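Local coordinates for protein glutathione S-transferase (PDB 4IVF) that binds two glutathione molecules per subunit and, as a member of the glutathione S-transferase superfamily, probably catalyses glutathione-dependent chemistry, at residues F[5-11]-F[59-65]; F[125-130]-F[189-193]; F[93-97]-F[170-176]; F[181-186]-F[204-208]. One frame throughout, in Å; residues are numbered along the deposited sequence.

Contact 1 of 4, residues F[5-11]-F[59-65]; sequences LKPIKLY and PTINDPN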
# COMPACT_ATOMS: atom_id res chain seq x y z
N LEU F 5 -1.76 0.70 29.99
CA LEU F 5 -1.44 -0.16 28.85
C LEU F 5 -0.10 -0.88 28.95
O LEU F 5 0.86 -0.37 29.53
CB LEU F 5 -1.45 0.64 27.54
CG LEU F 5 -2.77 1.24 27.05
CD1 LEU F 5 -2.55 2.05 25.77
CD2 LEU F 5 -3.81 0.16 26.84
N LYS F 6 -0.04 -2.07 28.35
CA LYS F 6 1.21 -2.81 28.22
C LYS F 6 2.06 -2.26 27.06
O LYS F 6 1.52 -1.69 26.10
CB LYS F 6 0.93 -4.30 28.00
CG LYS F 6 0.61 -5.08 29.28
CD LYS F 6 -0.09 -6.40 28.98
CE LYS F 6 -0.10 -7.33 30.18
NZ LYS F 6 -0.82 -6.76 31.35
N PRO F 7 3.39 -2.42 27.15
CA PRO F 7 4.26 -1.97 26.05
C PRO F 7 3.97 -2.72 24.75
O PRO F 7 3.78 -3.93 24.75
CB PRO F 7 5.68 -2.33 26.55
CG PRO F 7 5.55 -2.45 28.04
CD PRO F 7 4.17 -2.96 28.29
N ILE F 8 3.96 -1.98 23.64
CA ILE F 8 3.83 -2.55 22.31
C ILE F 8 5.21 -2.96 21.84
O ILE F 8 6.16 -2.20 21.97
CB ILE F 8 3.21 -1.53 21.33
CG1 ILE F 8 1.75 -1.26 21.72
CG2 ILE F 8 3.29 -2.02 19.89
CD1 ILE F 8 1.07 -0.24 20.83
N LYS F 9 5.35 -4.19 21.34
CA LYS F 9 6.66 -4.64 20.88
C LYS F 9 6.83 -4.29 19.41
O LYS F 9 6.00 -4.65 18.57
CB LYS F 9 6.86 -6.14 21.12
CG LYS F 9 8.20 -6.70 20.61
CD LYS F 9 9.33 -6.61 21.65
CE LYS F 9 10.39 -7.68 21.37
NZ LYS F 9 11.57 -7.71 22.31
N LEU F 10 7.92 -3.58 19.11
CA LEU F 10 8.22 -3.15 17.76
C LEU F 10 9.46 -3.87 17.21
O LEU F 10 10.56 -3.70 17.74
CB LEU F 10 8.44 -1.64 17.72
CG LEU F 10 8.90 -1.06 16.39
CD1 LEU F 10 7.87 -1.34 15.29
CD2 LEU F 10 9.16 0.45 16.50
N TYR F 11 9.26 -4.67 16.17
CA TYR F 11 10.35 -5.32 15.46
C TYR F 11 10.73 -4.38 14.33
O TYR F 11 9.93 -4.12 13.43
CB TYR F 11 9.93 -6.70 14.93
CG TYR F 11 9.52 -7.64 16.05
CD1 TYR F 11 10.47 -8.28 16.83
CD2 TYR F 11 8.18 -7.89 16.33
CE1 TYR F 11 10.10 -9.12 17.86
CE2 TYR F 11 7.81 -8.75 17.37
CZ TYR F 11 8.78 -9.36 18.12
OH TYR F 11 8.44 -10.21 19.15
N PRO F 59 8.81 -3.31 9.33
CA PRO F 59 8.50 -3.53 10.74
C PRO F 59 7.31 -4.45 10.94
O PRO F 59 6.54 -4.73 10.02
CB PRO F 59 8.16 -2.13 11.23
CG PRO F 59 7.49 -1.51 10.06
CD PRO F 59 8.23 -2.03 8.85
N THR F 60 7.18 -4.91 12.18
CA THR F 60 6.09 -5.75 12.59
C THR F 60 5.87 -5.36 14.04
O THR F 60 6.84 -5.08 14.76
CB THR F 60 6.48 -7.25 12.50
OG1 THR F 60 6.62 -7.62 11.13
CG2 THR F 60 5.42 -8.13 13.14
N ILE F 61 4.62 -5.32 14.48
CA ILE F 61 4.34 -5.05 15.89
C ILE F 61 3.62 -6.22 16.56
O ILE F 61 3.03 -7.06 15.89
CB ILE F 61 3.51 -3.76 16.10
CG1 ILE F 61 2.12 -3.92 15.47
CG2 ILE F 61 4.24 -2.54 15.53
CD1 ILE F 61 1.17 -2.82 15.85
N ASN F 62 3.72 -6.27 17.88
CA ASN F 62 2.87 -7.14 18.68
C ASN F 62 2.26 -6.30 19.78
O ASN F 62 2.98 -5.76 20.64
CB ASN F 62 3.64 -8.32 19.30
CG ASN F 62 2.72 -9.30 20.06
OD1 ASN F 62 1.70 -8.92 20.61
ND2 ASN F 62 3.11 -10.57 20.08
N ASP F 63 0.94 -6.19 19.73
CA ASP F 63 0.19 -5.45 20.73
C ASP F 63 -0.43 -6.42 21.71
O ASP F 63 -1.43 -7.06 21.40
CB ASP F 63 -0.91 -4.61 20.08
CG ASP F 63 -1.44 -3.53 21.01
OD1 ASP F 63 -1.17 -3.62 22.23
OD2 ASP F 63 -2.13 -2.60 20.54
N PRO F 64 0.14 -6.50 22.92
CA PRO F 64 -0.42 -7.40 23.95
C PRO F 64 -1.73 -6.84 24.51
O PRO F 64 -2.44 -7.52 25.25
CB PRO F 64 0.67 -7.43 25.02
CG PRO F 64 1.38 -6.10 24.88
CD PRO F 64 1.27 -5.70 23.42
N ASN F 65 -2.04 -5.60 24.14
CA ASN F 65 -3.27 -4.96 24.59
C ASN F 65 -4.50 -5.40 23.80
O ASN F 65 -5.62 -5.21 24.24
CB ASN F 65 -3.13 -3.42 24.58
CG ASN F 65 -2.05 -2.92 25.54
OD1 ASN F 65 -2.18 -3.02 26.76
ND2 ASN F 65 -0.99 -2.35 24.99
O HOH W 1 5.99 -11.31 19.74
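Beyond the end of a regular strand pair, one asparagine side chain stands in for backbone: Asn-65 OD1 accepts from Lys-6 N at 2.8 Å and its ND2 donates to Lys-6 O at 2.8 Å, so a single carboxamide matches both polar groups of one residue. The strands belong to the thioredoxin-like N-terminal domain of the GST fold, where 8-12 and 60-63 are the central, antiparallel neighbours of a four-stranded mixed sheet. Lys-9 and Asn-62 form a hydrogen-bonded pair (N to O 2.9 Å each way), Leu-10 and Ile-61 a non-hydrogen-bonded one, and Tyr-11 and Thr-60 a second hydrogen-bonded one. Branched aliphatic residues suit the face covered by helices 16-27 and 78-89: Leu-10 CD1 lies 3.8 Å from Ile-61 CG2 and 4.1 Å from Pro-59 CB. Pro-59 follows a cis peptide bond, the cis-proline of thioredoxin folds, and touches bound glutathione. Asp-63 makes an Asx turn, its OD1 accepting from Asn-65 N at 2.9 Å and holding Asn-65 ND2 at 3.0 Å, while OD2 meets the hydroxyls of Tyr-84 and Tyr-89. On the other face a water bridges Tyr-11 OH, at 2.7 Å, and Asn-62 ND2, at 3.0 Å.

Contact 2 of 4, residues F[125-130]-F[189-193]; sequences ANHFVF and SRLEI
This is a small apolar contact near the surface of the all-helical C-terminal domain, where the last turns of the long helix 102-131 meet the loop that follows helix 176-185. It buries 210 Å² and has no hydrogen bond between the segments. Residues 125-130 are helical but widen into a pi-type turn at 127-130; Phe-130 N still bonds to Asn-126 O at 2.9 Å. Segment 189-193 is irregular: Glu-192 N reaches back to Ser-189 O at 2.9 Å, and Glu-192 itself is left-handed (phi 57°, psi 29°). The nearest CA atoms are those of Asn-126 and Leu-191, 7.6 Å apart. Leu-191, in the m,t rotamer, extends its branched end to the helix, a shape suited to touching several residues at once: CD1 lies 4.4 Å from Ala-125 CB, and CD2 lies 3.5 Å from Asn-126 OD1, 4.1 Å from Val-129 CG2 and 3.8 Å from Phe-130 CE2. Small Ala-125 leaves room for it. Phe-130 (chi1 m) presents its ring edge to the backbone, CZ being 3.5 Å from Arg-190 O and 3.9 Å from Arg-190 CB. His-127 points elsewhere, touching glutathione and bonding through NE2 to Tyr-138 OH of the second subunit. The helix thus packs against a loop on one flank and contributes to a glutathione pocket at the dimer interface, within the helical domain typical of GSTs.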
# COMPACT_ATOMS: atom_id res chain seq x y z
N ALA F 125 15.04 2.90 -6.46
CA ALA F 125 16.09 3.86 -6.72
C ALA F 125 17.25 3.65 -5.76
O ALA F 125 18.41 3.65 -6.15
CB ALA F 125 15.55 5.29 -6.62
N ASN F 126 16.92 3.47 -4.48
CA ASN F 126 17.92 3.23 -3.46
C ASN F 126 18.67 1.95 -3.79
O ASN F 126 19.90 1.89 -3.65
CB ASN F 126 17.26 3.12 -2.09
CG ASN F 126 17.03 4.47 -1.44
OD1 ASN F 126 17.34 5.51 -2.02
ND2 ASN F 126 16.47 4.46 -0.23
N HIS F 127 17.95 0.93 -4.24
CA HIS F 127 18.62 -0.31 -4.62
C HIS F 127 19.61 -0.10 -5.76
O HIS F 127 20.73 -0.57 -5.69
CB HIS F 127 17.63 -1.42 -4.99
CG HIS F 127 18.31 -2.59 -5.63
ND1 HIS F 127 18.99 -3.54 -4.90
CD2 HIS F 127 18.46 -2.94 -6.93
CE1 HIS F 127 19.51 -4.44 -5.72
NE2 HIS F 127 19.19 -4.10 -6.96
N PHE F 128 19.20 0.61 -6.81
CA PHE F 128 20.05 0.75 -7.99
C PHE F 128 21.27 1.63 -7.76
O PHE F 128 22.28 1.52 -8.46
CB PHE F 128 19.25 1.19 -9.21
CG PHE F 128 18.50 0.06 -9.86
CD1 PHE F 128 19.14 -0.78 -10.76
CD2 PHE F 128 17.18 -0.19 -9.54
CE1 PHE F 128 18.47 -1.84 -11.34
CE2 PHE F 128 16.49 -1.25 -10.12
CZ PHE F 128 17.14 -2.08 -11.03
N VAL F 129 21.19 2.46 -6.74
CA VAL F 129 22.26 3.39 -6.44
C VAL F 129 23.23 2.81 -5.40
O VAL F 129 24.44 2.94 -5.55
CB VAL F 129 21.69 4.75 -5.94
CG1 VAL F 129 22.77 5.55 -5.24
CG2 VAL F 129 21.09 5.53 -7.11
N PHE F 130 22.70 2.19 -4.36
CA PHE F 130 23.51 1.77 -3.21
C PHE F 130 23.77 0.28 -3.09
O PHE F 130 24.78 -0.10 -2.52
CB PHE F 130 22.88 2.22 -1.90
CG PHE F 130 22.65 3.69 -1.81
CD1 PHE F 130 23.72 4.55 -1.67
CD2 PHE F 130 21.36 4.20 -1.87
CE1 PHE F 130 23.52 5.91 -1.60
CE2 PHE F 130 21.16 5.57 -1.80
CZ PHE F 130 22.24 6.43 -1.67
N SER F 189 17.76 12.90 0.97
CA SER F 189 19.08 13.50 1.03
C SER F 189 20.17 12.53 0.56
O SER F 189 21.16 12.97 -0.02
CB SER F 189 19.39 13.99 2.45
OG SER F 189 19.40 12.90 3.36
N ARG F 190 19.99 11.23 0.80
CA ARG F 190 20.98 10.24 0.36
C ARG F 190 21.12 10.20 -1.16
O ARG F 190 22.22 9.92 -1.69
CB ARG F 190 20.64 8.84 0.89
CG ARG F 190 20.72 8.72 2.40
CD ARG F 190 20.71 7.26 2.86
NE ARG F 190 20.80 7.16 4.32
CZ ARG F 190 20.92 6.02 4.98
NH1 ARG F 190 20.96 4.87 4.32
NH2 ARG F 190 21.01 6.02 6.31
N LEU F 191 20.03 10.49 -1.86
CA LEU F 191 20.05 10.55 -3.32
C LEU F 191 20.39 11.96 -3.83
O LEU F 191 20.31 12.23 -5.02
CB LEU F 191 18.70 10.13 -3.89
CG LEU F 191 18.17 8.73 -3.56
CD1 LEU F 191 16.70 8.64 -3.96
CD2 LEU F 191 19.00 7.62 -4.22
N GLU F 192 20.78 12.85 -2.92
CA GLU F 192 21.03 14.25 -3.27
C GLU F 192 19.82 14.93 -3.92
O GLU F 192 19.96 15.84 -4.72
CB GLU F 192 22.29 14.40 -4.13
CG GLU F 192 23.51 13.91 -3.40
CD GLU F 192 24.81 14.14 -4.13
OE1 GLU F 192 24.83 14.29 -5.37
OE2 GLU F 192 25.83 14.14 -3.44
N ILE F 193 18.64 14.46 -3.56
CA ILE F 193 17.42 15.13 -3.96
C ILE F 193 16.99 16.11 -2.87
O ILE F 193 16.62 15.71 -1.76
CB ILE F 193 16.30 14.13 -4.26
CG1 ILE F 193 16.65 13.31 -5.50
CG2 ILE F 193 14.98 14.84 -4.49
CD1 ILE F 193 15.73 12.11 -5.71

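Contact 3 of 4, residues F[93-97]-F[170-176]; sequences HKFSY and VGDRYTV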
# COMPACT_ATOMS: atom_id res chain seq x y z
N HIS F 93 -9.06 11.68 17.78
CA HIS F 93 -8.96 12.25 16.43
C HIS F 93 -8.02 13.45 16.35
O HIS F 93 -8.28 14.40 15.62
CB HIS F 93 -10.35 12.60 15.89
CG HIS F 93 -11.24 11.40 15.74
ND1 HIS F 93 -12.46 11.30 16.36
CD2 HIS F 93 -11.05 10.24 15.08
CE1 HIS F 93 -13.00 10.13 16.06
NE2 HIS F 93 -12.17 9.47 15.28
N LYS F 94 -6.93 13.39 17.11
CA LYS F 94 -5.91 14.43 17.08
C LYS F 94 -5.02 14.29 15.84
O LYS F 94 -4.37 15.24 15.42
CB LYS F 94 -5.05 14.38 18.35
CG LYS F 94 -5.75 14.89 19.60
CD LYS F 94 -4.77 15.02 20.76
CE LYS F 94 -5.43 15.64 22.00
NZ LYS F 94 -6.43 14.72 22.62
N PHE F 95 -5.01 13.10 15.27
CA PHE F 95 -4.15 12.80 14.13
C PHE F 95 -4.87 11.88 13.17
O PHE F 95 -4.25 11.09 12.47
CB PHE F 95 -2.85 12.12 14.60
CG PHE F 95 -2.06 12.94 15.58
CD1 PHE F 95 -1.23 13.95 15.14
CD2 PHE F 95 -2.15 12.69 16.94
CE1 PHE F 95 -0.50 14.71 16.04
CE2 PHE F 95 -1.43 13.45 17.85
CZ PHE F 95 -0.60 14.46 17.40
N SER F 96 -6.20 11.98 13.15
CA SER F 96 -7.03 11.12 12.31
C SER F 96 -8.42 11.69 12.26
O SER F 96 -8.78 12.56 13.05
CB SER F 96 -7.07 9.68 12.85
OG SER F 96 -7.61 9.64 14.16
N TYR F 97 -9.21 11.20 11.32
CA TYR F 97 -10.58 11.67 11.15
C TYR F 97 -11.55 10.57 11.53
O TYR F 97 -11.20 9.40 11.50
CB TYR F 97 -10.79 12.10 9.70
CG TYR F 97 -10.06 13.37 9.38
CD1 TYR F 97 -10.66 14.61 9.62
CD2 TYR F 97 -8.77 13.35 8.85
CE1 TYR F 97 -10.01 15.77 9.34
CE2 TYR F 97 -8.11 14.52 8.57
CZ TYR F 97 -8.74 15.74 8.81
OH TYR F 97 -8.10 16.93 8.54
N VAL F 170 -4.10 16.14 4.49
CA VAL F 170 -5.56 16.13 4.59
C VAL F 170 -6.09 17.04 5.69
O VAL F 170 -5.77 16.87 6.87
CB VAL F 170 -6.12 14.71 4.82
CG1 VAL F 170 -7.64 14.74 4.85
CG2 VAL F 170 -5.65 13.76 3.74
N GLY F 171 -6.89 18.03 5.29
CA GLY F 171 -7.57 18.91 6.22
C GLY F 171 -6.69 19.75 7.14
O GLY F 171 -5.72 20.37 6.69
N ASP F 172 -7.03 19.75 8.42
CA ASP F 172 -6.37 20.60 9.41
C ASP F 172 -5.52 19.83 10.42
O ASP F 172 -5.25 20.31 11.51
CB ASP F 172 -7.43 21.40 10.17
CG ASP F 172 -8.43 20.52 10.91
OD1 ASP F 172 -8.51 19.31 10.60
OD2 ASP F 172 -9.15 21.04 11.79
N ARG F 173 -5.09 18.63 10.07
CA ARG F 173 -4.28 17.88 11.01
C ARG F 173 -3.33 16.94 10.30
O ARG F 173 -3.59 16.51 9.17
CB ARG F 173 -5.18 17.10 11.99
CG ARG F 173 -5.85 15.87 11.40
CD ARG F 173 -7.15 15.52 12.12
NE ARG F 173 -8.11 16.62 12.01
CZ ARG F 173 -9.35 16.61 12.48
NH1 ARG F 173 -9.83 15.54 13.10
NH2 ARG F 173 -10.11 17.68 12.31
N TYR F 174 -2.21 16.63 10.94
CA TYR F 174 -1.36 15.54 10.47
C TYR F 174 -2.11 14.24 10.64
O TYR F 174 -2.80 14.03 11.64
CB TYR F 174 -0.04 15.49 11.24
CG TYR F 174 0.88 16.66 10.99
CD1 TYR F 174 1.38 16.91 9.72
CD2 TYR F 174 1.26 17.50 12.03
CE1 TYR F 174 2.23 17.97 9.48
CE2 TYR F 174 2.11 18.58 11.80
CZ TYR F 174 2.59 18.80 10.52
OH TYR F 174 3.44 19.85 10.28
N THR F 175 -2.00 13.37 9.65
CA THR F 175 -2.58 12.04 9.74
C THR F 175 -1.49 11.00 9.47
O THR F 175 -0.31 11.35 9.29
CB THR F 175 -3.70 11.86 8.70
OG1 THR F 175 -3.17 12.13 7.39
CG2 THR F 175 -4.87 12.81 9.00
N VAL F 176 -1.88 9.73 9.42
CA VAL F 176 -0.91 8.66 9.16
C VAL F 176 -0.32 8.83 7.76
O VAL F 176 0.79 8.38 7.49
CB VAL F 176 -1.54 7.24 9.30
CG1 VAL F 176 -1.85 6.91 10.76
CG2 VAL F 176 -2.79 7.10 8.45
O HOH W 2 -4.48 9.24 10.54
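Tyr-97 OH donates to Val-170 O at 2.9 Å and accepts a weak bond from Asp-172 N at 3.0 Å, so one hydroxyl bridges a carbonyl and an amide of the type II' turn 170-173. Gly-171 fits the turn's second position: its phi is positive, and a CB there would clash with Tyr-97 OH. Arg-173 NH1 donates to Ser-96 O at 3.2 Å, while its NH2 forms a salt bridge with Asp-172 OD1 at 2.9 Å. Held this way, the flat guanidinium stacks on the Tyr-97 ring, centres 4.0 Å apart and planes at 21°, and Arg-173 CD makes a CH-pi contact 3.9 Å from the ring centroid. The turn leads into helix 176-185 of the GST C-terminal domain, with Thr-175 at its N-cap; segment 93-97 belongs to the linker between helices 78-89 and 102-131. A water takes a bond from Val-176 N (2.9 Å) and gives one to Phe-95 O (2.7 Å). Thr-175 CA approaches that same Phe-95 O at 3.3 Å. Farther out, Tyr-97 CE2 packs 3.8 Å from Val-170 CG1, and Phe-95 CD1 lies 4.4 Å from Tyr-174 CB.

Contact 4 of 4, residues F[181-186]-F[204-208]; sequences LLGWAY and WYDSL. With GSH (glutathione), chain T.
Two helices of the GST C-terminal domain, 176-185 and 199-209, meet almost at right angles in its buried core. Their local axes cross at -99° and come no closer than 11.2 Å, a gap spanned by large side chains; the nearest CA atoms, of Leu-182 and Tyr-205, are 7.3 Å apart. Helical bonds run from Ala-185 N to Leu-181 O (2.9 Å) and Leu-208 N to Trp-204 O (3.1 Å). Leu-181 and Leu-182 are both t,p. Trp-204 (chi1 t, chi2 92°) reaches across with its six-membered ring, CH2 lying 3.5 Å from Leu-181 CD2 and 4.3 Å from Leu-182 CB, while its NE1 bonds to Asp-178. Tyr-205 (chi1 t, chi2 73°) brings CD1 3.8 Å from Leu-182 CD1 and 4.0 Å from Ala-185 CB; the small alanine gives both aromatic rings room. Leu-208, m,t, sets its CB 3.9 Å from Leu-182 CD2. Tyr-186 (chi1 t) places CD1 3.5 Å from Tyr-205 OH. Trp-184, in m with chi2 92°, leaves this interface for a glutathione pocket: NE1 bonds to Asn-17, and its CZ2 stands 3.4 Å from glutathione O31.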
# COMPACT_ATOMS: atom_id res chain seq x y z
N LEU F 181 4.67 9.34 4.67
CA LEU F 181 5.51 10.02 3.69
C LEU F 181 6.83 10.48 4.33
O LEU F 181 7.91 10.40 3.73
CB LEU F 181 4.77 11.20 3.06
CG LEU F 181 5.59 11.98 2.02
CD1 LEU F 181 5.94 11.09 0.84
CD2 LEU F 181 4.87 13.24 1.55
N LEU F 182 6.72 10.94 5.57
CA LEU F 182 7.85 11.52 6.30
C LEU F 182 9.03 10.56 6.45
O LEU F 182 10.19 10.97 6.37
CB LEU F 182 7.36 11.97 7.68
CG LEU F 182 8.35 12.67 8.60
CD1 LEU F 182 8.93 13.91 7.91
CD2 LEU F 182 7.70 13.04 9.93
N GLY F 183 8.75 9.28 6.67
CA GLY F 183 9.80 8.29 6.84
C GLY F 183 10.72 8.27 5.63
O GLY F 183 11.93 8.22 5.78
N TRP F 184 10.12 8.32 4.43
CA TRP F 184 10.84 8.24 3.17
C TRP F 184 11.39 9.57 2.67
O TRP F 184 12.41 9.60 1.97
CB TRP F 184 9.95 7.62 2.09
CG TRP F 184 9.93 6.12 2.16
CD1 TRP F 184 9.05 5.34 2.85
CD2 TRP F 184 10.86 5.23 1.54
NE1 TRP F 184 9.37 4.00 2.69
CE2 TRP F 184 10.48 3.91 1.88
CE3 TRP F 184 11.97 5.41 0.70
CZ2 TRP F 184 11.16 2.78 1.43
CZ3 TRP F 184 12.66 4.28 0.25
CH2 TRP F 184 12.26 2.98 0.62
N ALA F 185 10.70 10.66 3.01
CA ALA F 185 11.18 12.00 2.67
C ALA F 185 12.53 12.22 3.34
O ALA F 185 13.42 12.87 2.80
CB ALA F 185 10.17 13.05 3.13
N TYR F 186 12.67 11.65 4.53
CA TYR F 186 13.90 11.72 5.29
C TYR F 186 15.08 11.13 4.51
O TYR F 186 16.22 11.53 4.72
CB TYR F 186 13.69 10.96 6.60
CG TYR F 186 14.85 11.00 7.54
CD1 TYR F 186 15.11 12.13 8.30
CD2 TYR F 186 15.69 9.90 7.68
CE1 TYR F 186 16.19 12.16 9.17
CE2 TYR F 186 16.77 9.93 8.54
CZ TYR F 186 17.01 11.06 9.29
OH TYR F 186 18.09 11.08 10.15
N TRP F 204 6.32 21.79 4.86
CA TRP F 204 5.69 20.67 5.52
C TRP F 204 6.75 19.80 6.20
O TRP F 204 6.64 19.46 7.39
CB TRP F 204 4.89 19.87 4.47
CG TRP F 204 4.47 18.48 4.86
CD1 TRP F 204 3.30 18.11 5.44
CD2 TRP F 204 5.21 17.27 4.63
NE1 TRP F 204 3.26 16.74 5.61
CE2 TRP F 204 4.42 16.21 5.12
CE3 TRP F 204 6.46 16.98 4.07
CZ2 TRP F 204 4.85 14.88 5.08
CZ3 TRP F 204 6.89 15.66 4.04
CH2 TRP F 204 6.08 14.63 4.53
N TYR F 205 7.81 19.48 5.46
CA TYR F 205 8.92 18.71 6.00
C TYR F 205 9.60 19.42 7.18
O TYR F 205 9.81 18.82 8.24
CB TYR F 205 9.95 18.41 4.90
CG TYR F 205 11.09 17.50 5.34
CD1 TYR F 205 10.88 16.14 5.55
CD2 TYR F 205 12.37 18.00 5.53
CE1 TYR F 205 11.91 15.31 5.94
CE2 TYR F 205 13.40 17.17 5.92
CZ TYR F 205 13.16 15.82 6.13
OH TYR F 205 14.18 15.00 6.52
N ASP F 206 9.93 20.69 6.99
CA ASP F 206 10.59 21.47 8.04
C ASP F 206 9.73 21.56 9.30
O ASP F 206 10.25 21.54 10.42
CB ASP F 206 10.96 22.89 7.55
CG ASP F 206 11.98 22.89 6.42
OD1 ASP F 206 12.73 21.90 6.27
OD2 ASP F 206 12.04 23.91 5.68
N SER F 207 8.42 21.69 9.11
CA SER F 207 7.49 21.76 10.23
C SER F 207 7.47 20.47 11.06
O SER F 207 7.47 20.51 12.29
CB SER F 207 6.08 22.08 9.74
OG SER F 207 5.99 23.44 9.38
N LEU F 208 7.46 19.33 10.37
CA LEU F 208 7.45 18.04 11.06
C LEU F 208 8.73 17.77 11.87
O LEU F 208 8.67 17.23 12.98
CB LEU F 208 7.15 16.91 10.08
CG LEU F 208 5.67 16.86 9.73
CD1 LEU F 208 5.42 16.21 8.39
CD2 LEU F 208 4.93 16.10 10.83
N1 GSH T . 14.80 -6.87 -0.46
CA1 GSH T . 15.37 -5.58 -0.75
C1 GSH T . 15.98 -5.59 -2.09
O11 GSH T . 15.85 -6.60 -2.82
O12 GSH T . 16.62 -4.60 -2.51
CB1 GSH T . 16.35 -5.14 0.34
CG1 GSH T . 16.34 -3.66 0.49
CD1 GSH T . 15.06 -3.14 1.15
OE1 GSH T . 14.35 -3.87 1.86
N2 GSH T . 14.61 -1.72 0.94
CA2 GSH T . 13.39 -1.24 1.57
C2 GSH T . 12.35 -0.99 0.51
O2 GSH T . 12.69 -0.64 -0.61
CB2 GSH T . 13.64 0.03 2.25
SG2 GSH T . 14.96 -0.13 3.40
N3 GSH T . 10.94 -1.15 0.80
CA3 GSH T . 9.97 -0.89 -0.25
C3 GSH T . 8.73 -0.34 0.31
O31 GSH T . 8.73 0.34 1.37
O32 GSH T . 7.64 -0.56 -0.29

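How the contacts relate
Contact 1 closes first along the chain and lies in the thioredoxin-like sheet; its centre is 31 Å from that of contact 2 and 24 Å from that of contact 4, both across the chain's centre in the helical domain. Contacts 2 and 4 interleave in sequence, as do contacts 2 and 3, whereas contact 3 closes before contact 4 opens. Helix 176-185 starts at contact 3 and carries one side of contact 4, their centres 15 Å apart; Tyr-174 packs on Leu-208, CE1 to CD2 3.6 Å. Asn-126 ND2 of contact 2 touches Trp-184 CZ3 of contact 4 at 3.8 Å. Pro-59 lines the pocket of one glutathione, His-127 and Trp-184 that of the second, so both domains contribute to glutathione binding.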